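Local coordinates for putative uncharacterized protein (Chaetomium thermophilum, PDB 5T8V) that probably helps load cohesin onto chromatin, this chain being the C-terminal HEAT-repeat fragment of the longer loader subunit Scc2, at residues A[223-228]-A[259-264]; A[229-234]-A[251-256]. One frame throughout, in Å; residues are numbered along the deposited sequence.

Interaction 1. Residues A[223-228]-A[259-264]; sequences ALEFAA and DMICQI
Met260 and Leu224 cross at about a right angle, the sulfur doing most of the touching. CG of Met260 stands anti to the backbone N (chi1 -170°), and the sulfur reaches three parts of the facing helix: Met260 SD is 3.9 Å from Leu224 CD2, 3.7 Å from Leu224 O and 3.9 Å from Ala228 CB. The methyl of Ala228 meets the sulfur and also the flank of Ile261, with Ala228 CB 3.6 Å from Ile261 CG1. One turn along, Ile264 is stretched out (chi2 174°), its terminal methyl lying against the backbone of the facing helix: Ile264 CD1 lies 3.4 Å from Glu225 N and 3.8 Å from Leu224 CB. Glu225 is the one acidic side chain that touches the facing segment. Its chain bends at chi2, and one carboxylate oxygen lies beside the branch methyl of Ile261, with Glu225 OE1 3.7 Å from Ile261 CG2. Glu225 OE2 faces the carboxylate of Glu278, which would tend to raise the pKa of either acid. No hydrogen bond crosses between the segments, which run nearly antiparallel at 148°, their axes 9.2 Å apart. Helix 190-213 covers the pair through Ile211, touching Leu224 and Ile264; helix 272-282 covers Glu225 and Ile261 through Ile275 and Ile279.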
loop_
_atom_site.group_PDB
_atom_site.type_symbol
_atom_site.label_atom_id
_atom_site.label_comp_id
_atom_site.label_asym_id
_atom_site.label_seq_id
_atom_site.Cartn_x
_atom_site.Cartn_y
_atom_site.Cartn_z
ATOM N N ALA A 223 29.191 43.537 -9.100
ATOM C CA ALA A 223 30.193 42.899 -9.945
ATOM C C ALA A 223 30.900 41.772 -9.202
ATOM O O ALA A 223 31.164 40.709 -9.776
ATOM C CB ALA A 223 31.201 43.939 -10.429
ATOM N N LEU A 224 31.218 41.987 -7.923
ATOM C CA LEU A 224 31.851 40.935 -7.135
ATOM C C LEU A 224 30.920 39.740 -6.968
ATOM O O LEU A 224 31.369 38.591 -6.981
ATOM C CB LEU A 224 32.274 41.479 -5.770
ATOM C CG LEU A 224 33.492 42.404 -5.755
ATOM C CD1 LEU A 224 33.636 43.078 -4.398
ATOM C CD2 LEU A 224 34.758 41.635 -6.103
ATOM N N GLU A 225 29.620 39.990 -6.800
ATOM C CA GLU A 225 28.674 38.888 -6.659
ATOM C C GLU A 225 28.529 38.117 -7.965
ATOM O O GLU A 225 28.323 36.900 -7.944
ATOM C CB GLU A 225 27.317 39.420 -6.194
ATOM C CG GLU A 225 26.508 38.447 -5.337
ATOM C CD GLU A 225 25.859 37.336 -6.143
ATOM O OE1 GLU A 225 25.698 36.224 -5.598
ATOM O OE2 GLU A 225 25.504 37.574 -7.317
ATOM N N PHE A 226 28.638 38.803 -9.102
ATOM C CA PHE A 226 28.583 38.116 -10.388
ATOM C C PHE A 226 29.840 37.286 -10.620
ATOM O O PHE A 226 29.761 36.133 -11.067
ATOM C CB PHE A 226 28.391 39.138 -11.508
ATOM C CG PHE A 226 28.175 38.527 -12.862
ATOM C CD1 PHE A 226 26.963 37.938 -13.186
ATOM C CD2 PHE A 226 29.179 38.550 -13.817
ATOM C CE1 PHE A 226 26.761 37.378 -14.432
ATOM C CE2 PHE A 226 28.980 37.992 -15.065
ATOM C CZ PHE A 226 27.771 37.405 -15.372
ATOM N N ALA A 227 31.010 37.851 -10.311
ATOM C CA ALA A 227 32.263 37.126 -10.487
ATOM C C ALA A 227 32.339 35.922 -9.556
ATOM O O ALA A 227 32.672 34.810 -9.985
ATOM C CB ALA A 227 33.439 38.067 -10.248
ATOM N N ALA A 228 32.040 36.127 -8.272
ATOM C CA ALA A 228 32.027 35.017 -7.327
ATOM C C ALA A 228 30.997 33.974 -7.731
ATOM O O ALA A 228 31.269 32.767 -7.685
ATOM C CB ALA A 228 31.744 35.530 -5.918
ATOM N N ASP A 259 32.819 32.436 0.398
ATOM C CA ASP A 259 33.044 33.470 1.404
ATOM C C ASP A 259 32.606 34.835 0.890
ATOM O O ASP A 259 31.928 35.592 1.596
ATOM C CB ASP A 259 34.518 33.498 1.807
ATOM C CG ASP A 259 34.926 32.280 2.610
ATOM O OD1 ASP A 259 34.080 31.379 2.793
ATOM O OD2 ASP A 259 36.092 32.220 3.052
ATOM N N MET A 260 32.977 35.164 -0.349
ATOM C CA MET A 260 32.636 36.473 -0.898
ATOM C C MET A 260 31.125 36.655 -0.988
ATOM O O MET A 260 30.591 37.705 -0.607
ATOM C CB MET A 260 33.283 36.640 -2.274
ATOM C CG MET A 260 33.194 38.051 -2.829
ATOM S SD MET A 260 34.051 38.245 -4.401
ATOM C CE MET A 260 35.757 38.047 -3.897
ATOM N N ILE A 261 30.415 35.639 -1.485
ATOM C CA ILE A 261 28.967 35.753 -1.626
ATOM C C ILE A 261 28.306 35.877 -0.260
ATOM O O ILE A 261 27.336 36.623 -0.097
ATOM C CB ILE A 261 28.401 34.560 -2.415
ATOM C CG1 ILE A 261 28.973 34.544 -3.835
ATOM C CG2 ILE A 261 26.870 34.638 -2.462
ATOM C CD1 ILE A 261 28.584 33.324 -4.650
ATOM N N CYS A 262 28.797 35.137 0.735
ATOM C CA CYS A 262 28.262 35.287 2.084
ATOM C C CYS A 262 28.481 36.701 2.603
ATOM O O CYS A 262 27.608 37.273 3.269
ATOM C CB CYS A 262 28.901 34.270 3.025
ATOM S SG CYS A 262 28.358 32.584 2.727
ATOM N N GLN A 263 29.643 37.284 2.310
ATOM C CA GLN A 263 29.917 38.644 2.760
ATOM C C GLN A 263 28.953 39.637 2.124
ATOM O O GLN A 263 28.301 40.418 2.825
ATOM C CB GLN A 263 31.364 39.011 2.450
ATOM C CG GLN A 263 32.298 38.724 3.598
ATOM C CD GLN A 263 32.287 39.831 4.625
ATOM O OE1 GLN A 263 32.881 40.882 4.410
ATOM N NE2 GLN A 263 31.606 39.607 5.741
ATOM N N ILE A 264 28.849 39.621 0.794
ATOM C CA ILE A 264 27.907 40.512 0.119
ATOM C C ILE A 264 26.499 40.303 0.665
ATOM O O ILE A 264 25.765 41.265 0.929
ATOM C CB ILE A 264 27.963 40.290 -1.405
ATOM C CG1 ILE A 264 29.369 40.592 -1.932
ATOM C CG2 ILE A 264 26.921 41.159 -2.115
ATOM C CD1 ILE A 264 29.569 40.255 -3.402
#

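Interaction 2. Residues A[229-234]-A[251-256]; sequences SQLLFI and DGFRLV
Arg254 lays the aliphatic part of its side chain against Leu232 and Ile234, where the two arms of an antiparallel helix hairpin approach their connecting loop. Hairpins of this kind are the building element of HEAT-repeat proteins such as this cohesin loader. Starting from the backbone, Arg254 CB faces the branch methyl of Ile234, with CB 4.4 Å from Ile234 CG2. CG is anti to the backbone N (chi1 -152°), which sets it beside the carbonyl of Leu232, with Arg254 CG 3.6 Å from Leu232 O. The next carbon stays near both partners: Arg254 CD is 3.7 Å from Leu232 O and 4.4 Å from Ile234 CG2. The chain then bends at chi3 (54°), and the guanidinium finds its polar partners beyond the facing segment. NH2 hydrogen-bonds to the backbone oxygen of Thr294, while Asp251, one turn earlier on the same helix, contributes a long salt bridge. In that pair the carboxylate oxygen lies above the guanidinium plane, offset toward its rim, and no N-H points at it, leaving charge attraction alone.

Next to the arginine, Leu231 and Phe253 make the apolar part of the contact, approaching at a slant. Ile163 and Ile167 of helix 149-172, with Leu204 and Ala200 of helix 190-213, enclose them. Leu231 meets the start of the phenylalanine side chain, its CD2 4.2 Å from Phe253 CB.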
loop_
_atom_site.group_PDB
_atom_site.type_symbol
_atom_site.label_atom_id
_atom_site.label_comp_id
_atom_site.label_asym_id
_atom_site.label_seq_id
_atom_site.Cartn_x
_atom_site.Cartn_y
_atom_site.Cartn_z
ATOM N N SER A 229 29.803 34.419 -8.130
ATOM C CA SER A 229 28.800 33.490 -8.634
ATOM C C SER A 229 29.363 32.652 -9.774
ATOM O O SER A 229 29.064 31.458 -9.884
ATOM C CB SER A 229 27.559 34.254 -9.092
ATOM O OG SER A 229 26.633 33.386 -9.727
ATOM N N GLN A 230 30.190 33.259 -10.628
ATOM C CA GLN A 230 30.791 32.502 -11.723
ATOM C C GLN A 230 31.805 31.491 -11.198
ATOM O O GLN A 230 31.810 30.328 -11.619
ATOM C CB GLN A 230 31.440 33.458 -12.726
ATOM C CG GLN A 230 32.054 32.772 -13.940
ATOM C CD GLN A 230 31.074 31.864 -14.666
ATOM O OE1 GLN A 230 30.436 32.273 -15.637
ATOM N NE2 GLN A 230 30.952 30.624 -14.197
ATOM N N LEU A 231 32.675 31.916 -10.277
ATOM C CA LEU A 231 33.657 31.002 -9.701
ATOM C C LEU A 231 33.006 29.852 -8.949
ATOM O O LEU A 231 33.639 28.806 -8.767
ATOM C CB LEU A 231 34.593 31.750 -8.748
ATOM C CG LEU A 231 35.895 32.322 -9.308
ATOM C CD1 LEU A 231 36.650 33.035 -8.197
ATOM C CD2 LEU A 231 36.766 31.236 -9.923
ATOM N N LEU A 232 31.764 30.027 -8.495
ATOM C CA LEU A 232 31.104 28.987 -7.713
ATOM C C LEU A 232 30.932 27.712 -8.526
ATOM O O LEU A 232 31.087 26.605 -7.998
ATOM C CB LEU A 232 29.753 29.503 -7.218
ATOM C CG LEU A 232 28.937 28.595 -6.300
ATOM C CD1 LEU A 232 29.623 28.423 -4.956
ATOM C CD2 LEU A 232 27.545 29.174 -6.127
ATOM N N PHE A 233 30.620 27.845 -9.818
ATOM C CA PHE A 233 30.391 26.709 -10.701
ATOM C C PHE A 233 31.625 26.366 -11.529
ATOM O O PHE A 233 31.504 25.873 -12.656
ATOM C CB PHE A 233 29.198 26.990 -11.614
ATOM C CG PHE A 233 27.957 27.393 -10.871
ATOM C CD1 PHE A 233 27.089 26.433 -10.374
ATOM C CD2 PHE A 233 27.665 28.729 -10.659
ATOM C CE1 PHE A 233 25.949 26.800 -9.683
ATOM C CE2 PHE A 233 26.528 29.105 -9.969
ATOM C CZ PHE A 233 25.667 28.140 -9.480
ATOM N N ILE A 234 32.816 26.630 -10.989
ATOM C CA ILE A 234 34.048 26.247 -11.664
ATOM C C ILE A 234 34.057 24.740 -11.880
ATOM O O ILE A 234 33.606 23.967 -11.025
ATOM C CB ILE A 234 35.261 26.712 -10.840
ATOM C CG1 ILE A 234 36.568 26.343 -11.538
ATOM C CG2 ILE A 234 35.214 26.111 -9.435
ATOM C CD1 ILE A 234 37.788 26.970 -10.900
ATOM N N ASP A 251 39.466 24.086 -5.936
ATOM C CA ASP A 251 38.583 24.013 -4.776
ATOM C C ASP A 251 38.748 25.249 -3.902
ATOM O O ASP A 251 37.760 25.841 -3.446
ATOM C CB ASP A 251 38.857 22.748 -3.961
ATOM C CG ASP A 251 38.463 21.477 -4.693
ATOM O OD1 ASP A 251 37.819 21.571 -5.761
ATOM O OD2 ASP A 251 38.790 20.382 -4.188
ATOM N N GLY A 252 39.995 25.656 -3.666
ATOM C CA GLY A 252 40.235 26.880 -2.921
ATOM C C GLY A 252 39.531 28.069 -3.539
ATOM O O GLY A 252 38.959 28.904 -2.831
ATOM N N PHE A 253 39.551 28.161 -4.870
ATOM C CA PHE A 253 38.795 29.231 -5.515
ATOM C C PHE A 253 37.312 29.143 -5.169
ATOM O O PHE A 253 36.687 30.147 -4.805
ATOM C CB PHE A 253 38.996 29.196 -7.026
ATOM C CG PHE A 253 40.266 29.842 -7.473
ATOM C CD1 PHE A 253 40.398 31.218 -7.449
ATOM C CD2 PHE A 253 41.330 29.078 -7.911
ATOM C CE1 PHE A 253 41.569 31.820 -7.857
ATOM C CE2 PHE A 253 42.501 29.673 -8.322
ATOM C CZ PHE A 253 42.621 31.048 -8.297
ATOM N N ARG A 254 36.724 27.948 -5.283
ATOM C CA ARG A 254 35.315 27.777 -4.934
ATOM C C ARG A 254 35.032 28.304 -3.530
ATOM O O ARG A 254 34.065 29.048 -3.310
ATOM C CB ARG A 254 34.933 26.300 -5.045
ATOM C CG ARG A 254 33.473 26.037 -5.375
ATOM C CD ARG A 254 33.270 24.589 -5.810
ATOM N NE ARG A 254 33.792 23.640 -4.828
ATOM C CZ ARG A 254 33.955 22.339 -5.052
ATOM N NH1 ARG A 254 33.644 21.816 -6.233
ATOM N NH2 ARG A 254 34.437 21.556 -4.095
ATOM N N LEU A 255 35.880 27.938 -2.568
ATOM C CA LEU A 255 35.671 28.372 -1.189
ATOM C C LEU A 255 35.741 29.891 -1.070
ATOM O O LEU A 255 34.878 30.517 -0.443
ATOM C CB LEU A 255 36.699 27.708 -0.275
ATOM C CG LEU A 255 36.199 26.446 0.424
ATOM C CD1 LEU A 255 37.359 25.619 0.947
ATOM C CD2 LEU A 255 35.255 26.825 1.557
ATOM N N VAL A 256 36.771 30.503 -1.661
ATOM C CA VAL A 256 36.875 31.961 -1.637
ATOM C C VAL A 256 35.606 32.596 -2.191
ATOM O O VAL A 256 35.110 33.601 -1.663
ATOM C CB VAL A 256 38.126 32.415 -2.415
ATOM C CG1 VAL A 256 38.060 33.905 -2.749
ATOM C CG2 VAL A 256 39.376 32.117 -1.606
#

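Coming from the N terminus, the chain runs up helix 218-232, through residues 223-228 and then directly into 229-234, turns through a connecting loop, and returns along helix 247-267, through 251-256 and then 259-264. Interaction 2 therefore closes the shorter loop, with 16 residues between its segments, and is nested inside the loop closed by interaction 1, which spans 30; the two do not cross. Their centres lie 10 Å apart on one helix-helix interface, and they meet directly where Ile261 CD1 packs 3.8 Å from Ser229 N. Helices 149-172 and 190-213, which precede the hairpin, touch both contacts; helix 272-282, which follows it, packs on interaction 1.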